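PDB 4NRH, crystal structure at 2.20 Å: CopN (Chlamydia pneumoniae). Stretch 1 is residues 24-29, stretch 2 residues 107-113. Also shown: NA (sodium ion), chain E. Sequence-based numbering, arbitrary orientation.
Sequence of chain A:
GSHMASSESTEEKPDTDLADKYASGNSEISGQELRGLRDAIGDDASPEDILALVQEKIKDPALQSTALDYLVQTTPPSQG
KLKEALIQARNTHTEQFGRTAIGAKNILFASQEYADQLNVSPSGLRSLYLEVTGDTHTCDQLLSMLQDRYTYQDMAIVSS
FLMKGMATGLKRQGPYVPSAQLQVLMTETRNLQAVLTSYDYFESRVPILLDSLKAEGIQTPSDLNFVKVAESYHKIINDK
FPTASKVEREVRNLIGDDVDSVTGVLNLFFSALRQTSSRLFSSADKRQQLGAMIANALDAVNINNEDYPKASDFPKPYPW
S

Stretch 1 24-29: SGNSEI
Stretch 2 (107-113) ILFASQE

In CopN, residues 24-29 form an irregular segment that lies against the start of a helix, and any two touching residues are at least 80 positions apart in sequence. Ile107 occupies the N-cap position, and the helix runs from Leu108 through Glu113 and beyond, with phi near -65° and psi near -40°. Its backbone hydrogen bonds, Ser111 N to Ile107 O (2.9 Å), Gln112 N to Leu108 O (3.1 Å) and Glu113 N to Phe109 O (3.1 Å), fix the spacing that places Leu108, Phe109 and Gln112 near the loop. Ser111 OG also donates to Leu108 O at a very short 2.5 Å. The register is set by two CA pairs, Asn26 with Phe109 at 6.8 Å and Ser27 with Gln112 at 7.1 Å.

The loop contains a type I beta turn from Asn26 to Ile29, with phi/psi of -80/-2 at Ser27 and -105/3 at Glu28. Asn26 itself is extended (-111/109), and Gly25 precedes it at -104/12. The Asn26 side chain (chi1 t, chi2 -28°) folds back so that its OD1 accepts a hydrogen bond from Glu28 N at 3.0 Å, a classic role for asparagine at the first position of a turn. The backbone carbonyls at the turn's two ends bind a sodium ion, Asn26 O at 2.4 Å and Ile29 O at 2.5 Å; waters and an atom from elsewhere in the structure complete the site.

Polar contacts centre on Gln112, whose CB points toward the loop and whose side chain reaches out with chi1 m, chi2 t and chi3 12°. Its amide can donate and accept at once, and both capacities are used. Gln112 NE2 donates to Asn26 OD1 at 2.8 Å and to Glu28 OE2 at 3.1 Å, while Gln112 OE1 accepts from the backbone Ser27 N at 3.1 Å with a nearly straight angle of 169°. Asn26 OD1 therefore joins the turn to the helix. Glu28 (chi1 m, chi2 t, chi3 88°) points its CB toward the helix, and its long chain ends in the carboxylate oxygen that accepts from Gln112. Ser27, in the p rotamer, brings OG to 3.2 Å from Gln112 OE1; its small side chain fits beside the amide.

One water bridges the two segments, donating to Gly25 O at 2.8 Å and to Gln112 OE1 at 2.6 Å.

Van der Waals contacts of Leu108 and Phe109 lie beside this network. Leu108 (chi1 t, chi2 p) directs its CB toward the loop and offers two methyls to polar side chains: Leu108 CD2 is 3.3 Å from Asn26 ND2, and Leu108 CD1 is 3.7 Å from Glu28 OE2. Phe109 (chi1 m, chi2 -60°) starts sideways, but its flat ring comes nearer, so that Asn26 CB lies 4.0 Å from Phe109 CE1 at the ring edge. Gly25 O approaches Phe109 CD1 obliquely at 3.4 Å. Gly25 has no side chain, although a CB would have room there. The two segments together bury 295 Å², a modest area in which directional hydrogen bonds are prominent.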

# COMPACT_ATOMS: atom_id res chain seq x y z
N SER A 24 2.05 8.99 34.48
CA SER A 24 3.47 8.87 34.16
C SER A 24 3.78 8.93 32.67
O SER A 24 4.67 9.68 32.24
CB SER A 24 4.03 7.57 34.74
OG SER A 24 5.42 7.46 34.48
N GLY A 25 3.06 8.15 31.87
CA GLY A 25 3.28 8.12 30.44
C GLY A 25 2.22 8.89 29.66
O GLY A 25 2.15 8.78 28.43
N ASN A 26 1.41 9.65 30.37
CA ASN A 26 0.31 10.38 29.75
C ASN A 26 0.58 11.89 29.79
O ASN A 26 0.53 12.51 30.85
CB ASN A 26 -1.01 10.06 30.47
CG ASN A 26 -2.23 10.58 29.73
OD1 ASN A 26 -2.17 11.57 29.01
ND2 ASN A 26 -3.36 9.91 29.93
N SER A 27 0.86 12.47 28.63
CA SER A 27 1.27 13.87 28.55
C SER A 27 0.11 14.86 28.63
O SER A 27 0.33 16.07 28.62
CB SER A 27 2.05 14.11 27.26
OG SER A 27 1.23 13.89 26.12
N GLU A 28 -1.11 14.35 28.72
CA GLU A 28 -2.28 15.24 28.79
C GLU A 28 -2.88 15.32 30.19
O GLU A 28 -3.90 15.99 30.39
CB GLU A 28 -3.35 14.79 27.79
CG GLU A 28 -2.99 15.04 26.34
CD GLU A 28 -4.05 14.55 25.38
OE1 GLU A 28 -4.98 15.33 25.08
OE2 GLU A 28 -3.96 13.39 24.93
N ILE A 29 -2.26 14.66 31.16
CA ILE A 29 -2.73 14.75 32.54
C ILE A 29 -1.60 14.48 33.53
O ILE A 29 -0.64 13.77 33.22
CB ILE A 29 -3.90 13.78 32.80
CG1 ILE A 29 -4.76 14.27 33.97
CG2 ILE A 29 -3.40 12.36 33.03
CD1 ILE A 29 -6.15 13.69 33.99
N ILE A 107 -6.57 4.91 21.94
CA ILE A 107 -5.51 5.40 21.05
C ILE A 107 -4.83 6.62 21.66
O ILE A 107 -4.17 7.39 20.97
CB ILE A 107 -6.06 5.76 19.66
CG1 ILE A 107 -7.11 6.87 19.76
CG2 ILE A 107 -6.63 4.53 18.98
CD1 ILE A 107 -7.44 7.51 18.43
N LEU A 108 -5.01 6.78 22.97
CA LEU A 108 -4.48 7.92 23.71
C LEU A 108 -2.98 8.09 23.56
O LEU A 108 -2.50 9.15 23.14
CB LEU A 108 -4.84 7.78 25.19
CG LEU A 108 -4.75 9.02 26.09
CD1 LEU A 108 -5.65 10.12 25.56
CD2 LEU A 108 -5.14 8.66 27.51
N PHE A 109 -2.23 7.05 23.89
CA PHE A 109 -0.77 7.11 23.89
C PHE A 109 -0.20 7.19 22.47
O PHE A 109 0.82 7.84 22.24
CB PHE A 109 -0.18 5.91 24.63
CG PHE A 109 -0.60 5.83 26.07
CD1 PHE A 109 -0.29 6.85 26.95
CD2 PHE A 109 -1.32 4.73 26.53
CE1 PHE A 109 -0.68 6.78 28.27
CE2 PHE A 109 -1.71 4.66 27.86
CZ PHE A 109 -1.39 5.68 28.73
N ALA A 110 -0.86 6.52 21.53
CA ALA A 110 -0.47 6.59 20.13
C ALA A 110 -0.62 8.02 19.62
O ALA A 110 0.26 8.54 18.93
CB ALA A 110 -1.30 5.63 19.29
N SER A 111 -1.74 8.64 19.95
CA SER A 111 -2.04 10.00 19.52
C SER A 111 -1.02 11.00 20.06
O SER A 111 -0.67 11.96 19.38
CB SER A 111 -3.44 10.41 19.94
OG SER A 111 -3.53 10.54 21.35
N GLN A 112 -0.56 10.76 21.28
CA GLN A 112 0.41 11.65 21.91
C GLN A 112 1.80 11.52 21.29
O GLN A 112 2.49 12.52 21.11
CB GLN A 112 0.49 11.37 23.42
CG GLN A 112 -0.75 11.81 24.18
CD GLN A 112 -0.77 11.31 25.61
OE1 GLN A 112 0.24 10.82 26.12
NE2 GLN A 112 -1.91 11.43 26.27
N GLU A 113 2.19 10.29 20.96
CA GLU A 113 3.50 10.06 20.37
C GLU A 113 3.60 10.65 18.96
O GLU A 113 4.62 11.22 18.59
CB GLU A 113 3.82 8.56 20.33
CG GLU A 113 5.22 8.25 19.83
CD GLU A 113 5.56 6.77 19.90
OE1 GLU A 113 4.65 5.96 20.13
OE2 GLU A 113 6.75 6.43 19.71
NA NA E . 1.79 13.27 32.74
O HOH W 1 3.81 12.38 31.28
O HOH W 2 2.70 9.91 25.94
O HOH W 3 2.60 13.56 34.84
O HOH W 4 1.70 16.01 32.02